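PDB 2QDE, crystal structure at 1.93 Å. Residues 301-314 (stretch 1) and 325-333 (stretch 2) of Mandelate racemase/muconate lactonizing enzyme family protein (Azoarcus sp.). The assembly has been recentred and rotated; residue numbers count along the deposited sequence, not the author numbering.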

# COMPACT_ATOMS: atom_id res chain seq x y z
N GLY A 301 -13.48 11.39 -39.88
CA GLY A 301 -14.13 10.69 -40.97
C GLY A 301 -15.39 11.38 -41.47
O GLY A 301 -15.70 12.50 -41.09
N SER A 302 -16.10 10.67 -42.34
CA SER A 302 -17.33 11.16 -42.96
C SER A 302 -18.46 11.28 -41.95
O SER A 302 -18.27 11.04 -40.76
CB SER A 302 -17.76 10.19 -44.05
OG SER A 302 -18.15 8.95 -43.46
N GLY A 303 -19.64 11.64 -42.44
CA GLY A 303 -20.80 11.75 -41.58
C GLY A 303 -21.14 10.37 -41.06
O GLY A 303 -21.81 10.22 -40.02
N LEU A 304 -20.69 9.34 -41.77
CA LEU A 304 -20.94 7.97 -41.34
C LEU A 304 -20.03 7.64 -40.17
O LEU A 304 -20.45 7.00 -39.21
CB LEU A 304 -20.70 6.97 -42.48
CG LEU A 304 -20.94 5.50 -42.08
CD1 LEU A 304 -22.34 5.34 -41.53
CD2 LEU A 304 -20.75 4.59 -43.29
N GLU A 305 -18.78 8.08 -40.24
CA GLU A 305 -17.83 7.84 -39.16
C GLU A 305 -18.33 8.51 -37.88
O GLU A 305 -18.20 7.97 -36.78
CB GLU A 305 -16.45 8.40 -39.53
CG GLU A 305 -15.33 8.17 -38.51
CD GLU A 305 -15.36 9.14 -37.34
OE1 GLU A 305 -15.77 10.30 -37.52
OE2 GLU A 305 -14.93 8.74 -36.22
N ALA A 306 -18.92 9.69 -38.02
CA ALA A 306 -19.41 10.43 -36.86
C ALA A 306 -20.68 9.86 -36.23
O ALA A 306 -20.95 10.08 -35.04
CB ALA A 306 -19.64 11.89 -37.23
N SER A 307 -21.46 9.10 -37.00
CA SER A 307 -22.73 8.55 -36.51
C SER A 307 -22.75 7.65 -35.27
O SER A 307 -23.53 7.90 -34.35
CB SER A 307 -23.47 7.85 -37.64
OG SER A 307 -23.94 8.82 -38.55
N PRO A 308 -21.92 6.59 -35.23
CA PRO A 308 -21.97 5.75 -34.03
C PRO A 308 -21.81 6.59 -32.76
O PRO A 308 -22.59 6.47 -31.81
CB PRO A 308 -20.80 4.78 -34.24
CG PRO A 308 -20.75 4.64 -35.74
CD PRO A 308 -20.94 6.08 -36.21
N ALA A 309 -20.80 7.45 -32.75
CA ALA A 309 -20.54 8.32 -31.62
C ALA A 309 -21.73 9.27 -31.36
O ALA A 309 -22.10 9.51 -30.22
CB ALA A 309 -19.26 9.13 -31.85
N ALA A 310 -22.32 9.80 -32.43
CA ALA A 310 -23.46 10.71 -32.27
C ALA A 310 -24.58 10.01 -31.51
O ALA A 310 -25.18 10.59 -30.60
CB ALA A 310 -23.95 11.19 -33.62
N HIS A 311 -24.87 8.76 -31.88
CA HIS A 311 -25.92 8.00 -31.22
C HIS A 311 -25.57 7.71 -29.75
O HIS A 311 -26.40 7.86 -28.85
CB HIS A 311 -26.16 6.69 -31.97
CG HIS A 311 -26.93 6.87 -33.25
ND1 HIS A 311 -28.30 7.04 -33.28
CD2 HIS A 311 -26.52 6.93 -34.54
CE1 HIS A 311 -28.70 7.19 -34.53
NE2 HIS A 311 -27.64 7.13 -35.31
N LEU A 312 -24.32 7.31 -29.52
CA LEU A 312 -23.83 7.02 -28.18
C LEU A 312 -23.80 8.26 -27.28
O LEU A 312 -24.19 8.18 -26.11
CB LEU A 312 -22.43 6.42 -28.26
CG LEU A 312 -21.78 6.08 -26.91
CD1 LEU A 312 -22.47 4.86 -26.32
CD2 LEU A 312 -20.28 5.82 -27.09
N LEU A 313 -23.34 9.39 -27.81
CA LEU A 313 -23.25 10.61 -27.02
C LEU A 313 -24.62 11.17 -26.62
O LEU A 313 -24.73 11.88 -25.62
CB LEU A 313 -22.47 11.70 -27.77
CG LEU A 313 -21.02 11.37 -28.14
CD1 LEU A 313 -20.38 12.59 -28.78
CD2 LEU A 313 -20.25 10.95 -26.91
N ALA A 314 -25.65 10.84 -27.39
CA ALA A 314 -26.99 11.32 -27.08
C ALA A 314 -27.74 10.35 -26.18
O ALA A 314 -28.68 10.74 -25.49
CB ALA A 314 -27.77 11.55 -28.37
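Stretch 2, residues 325-333: ENAGPLHIH

How does stretch 2 lie on stretch 1? Its short helix, Gly 328 to Ile 332, runs nearly antiparallel to the helix of stretch 1, with 156° between their directions and axes 9.2 Å apart at closest approach. The loop ahead of it, with Asn 326, lies farther along the stretch 1 helix, while Gly 328 and Pro 329 come beside Gly 301 and Ser 302, CA to CA 4.9 and 5.2 Å.

Why does Asn 326 extend toward the helix? Its chi1 is t (177°), and the amide lies over Ala 306, Ala 309 and Ala 310. ND2 donates to Ala 306 O at 2.9 Å, an oxygen that also accepts from Ala 310 N within the helix. The small side chains leave room for this approach: Ala 309 CB is 3.5 Å from Asn 326 ND2. Behind the amide, Leu 313 CD1 rests 4.0 Å from Asn 326 CB.

What occupies the other end of that amide? Asn 326 OD1 and Glu 305 OE1, two acceptors 4.4 Å apart, are bridged by a water that donates to each at 2.7 Å and accepts from Gly 328 N at 2.8 Å. Glu 305, with chi1 t and chi2 m, brings its carboxylate to this water. A CB on Gly 328 would clash with Gly 301 N and Glu 305 OE1.

How do the helix starts meet? Ser 302, chi1 p, points its CB away from stretch 2 and caps its own helix: OG accepts from Leu 304 N at 3.1 Å and, weakly, from Glu 305 N at 3.4 Å. Against the adjoining backbone lies the Pro 329 ring, with CG 3.6 Å from Ser 302 O and CD 3.9 Å from Ala 306 CB. Ile 332, m then t, extends CD1 to 3.2 Å from Gly 301 O.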

# COMPACT_ATOMS: atom_id res chain seq x y z
N GLU A 325 -16.47 16.11 -28.64
CA GLU A 325 -15.54 16.50 -29.69
C GLU A 325 -15.62 15.60 -30.93
O GLU A 325 -14.62 15.40 -31.62
CB GLU A 325 -14.12 16.46 -29.12
CG GLU A 325 -13.12 17.27 -29.88
CD GLU A 325 -11.72 16.72 -29.73
OE1 GLU A 325 -11.46 15.60 -30.23
OE2 GLU A 325 -10.88 17.41 -29.10
N ASN A 326 -16.80 15.08 -31.21
CA ASN A 326 -17.00 14.21 -32.36
C ASN A 326 -17.41 15.06 -33.57
O ASN A 326 -18.59 15.20 -33.86
CB ASN A 326 -18.09 13.19 -32.01
CG ASN A 326 -18.44 12.27 -33.16
OD1 ASN A 326 -17.58 11.64 -33.77
ND2 ASN A 326 -19.74 12.16 -33.45
N ALA A 327 -16.42 15.62 -34.28
CA ALA A 327 -16.71 16.49 -35.43
C ALA A 327 -15.88 16.21 -36.68
O ALA A 327 -15.46 17.15 -37.37
CB ALA A 327 -16.55 17.95 -35.01
N GLY A 328 -15.66 14.94 -36.98
CA GLY A 328 -14.88 14.57 -38.15
C GLY A 328 -15.27 15.29 -39.43
O GLY A 328 -14.39 15.81 -40.13
N PRO A 329 -16.57 15.34 -39.78
CA PRO A 329 -17.04 16.01 -40.99
C PRO A 329 -16.63 17.48 -41.12
O PRO A 329 -16.35 17.95 -42.23
CB PRO A 329 -18.56 15.84 -40.91
CG PRO A 329 -18.71 14.52 -40.20
CD PRO A 329 -17.69 14.67 -39.09
N LEU A 330 -16.58 18.20 -40.00
CA LEU A 330 -16.20 19.61 -40.04
C LEU A 330 -14.72 19.78 -40.39
O LEU A 330 -14.34 20.77 -41.01
CB LEU A 330 -16.50 20.30 -38.71
CG LEU A 330 -17.95 20.24 -38.21
CD1 LEU A 330 -18.08 21.06 -36.92
CD2 LEU A 330 -18.89 20.79 -39.27
N HIS A 331 -13.89 18.82 -40.00
CA HIS A 331 -12.46 18.90 -40.30
C HIS A 331 -12.23 18.51 -41.76
O HIS A 331 -11.46 19.16 -42.47
CB HIS A 331 -11.67 17.97 -39.37
CG HIS A 331 -11.78 18.34 -37.92
ND1 HIS A 331 -12.14 17.42 -36.95
CD2 HIS A 331 -11.60 19.51 -37.27
CE1 HIS A 331 -12.17 18.02 -35.77
NE2 HIS A 331 -11.84 19.29 -35.94
N ILE A 332 -12.91 17.47 -42.22
CA ILE A 332 -12.75 17.03 -43.60
C ILE A 332 -13.22 18.09 -44.60
O ILE A 332 -12.56 18.34 -45.61
CB ILE A 332 -13.55 15.72 -43.87
CG1 ILE A 332 -12.87 14.54 -43.16
CG2 ILE A 332 -13.64 15.45 -45.37
CD1 ILE A 332 -13.60 13.22 -43.34
N HIS A 333 -14.34 18.73 -44.30
CA HIS A 333 -14.90 19.74 -45.19
C HIS A 333 -14.55 21.18 -44.83
O HIS A 333 -15.15 22.12 -45.34
CB HIS A 333 -16.42 19.55 -45.26
CG HIS A 333 -16.82 18.20 -45.76
ND1 HIS A 333 -16.72 17.84 -47.09
CD2 HIS A 333 -17.27 17.10 -45.11
CE1 HIS A 333 -17.09 16.58 -47.23
NE2 HIS A 333 -17.42 16.11 -46.04
O HOH W 1 -16.70 12.49 -36.21
O HOH W 2 -16.30 8.95 -34.02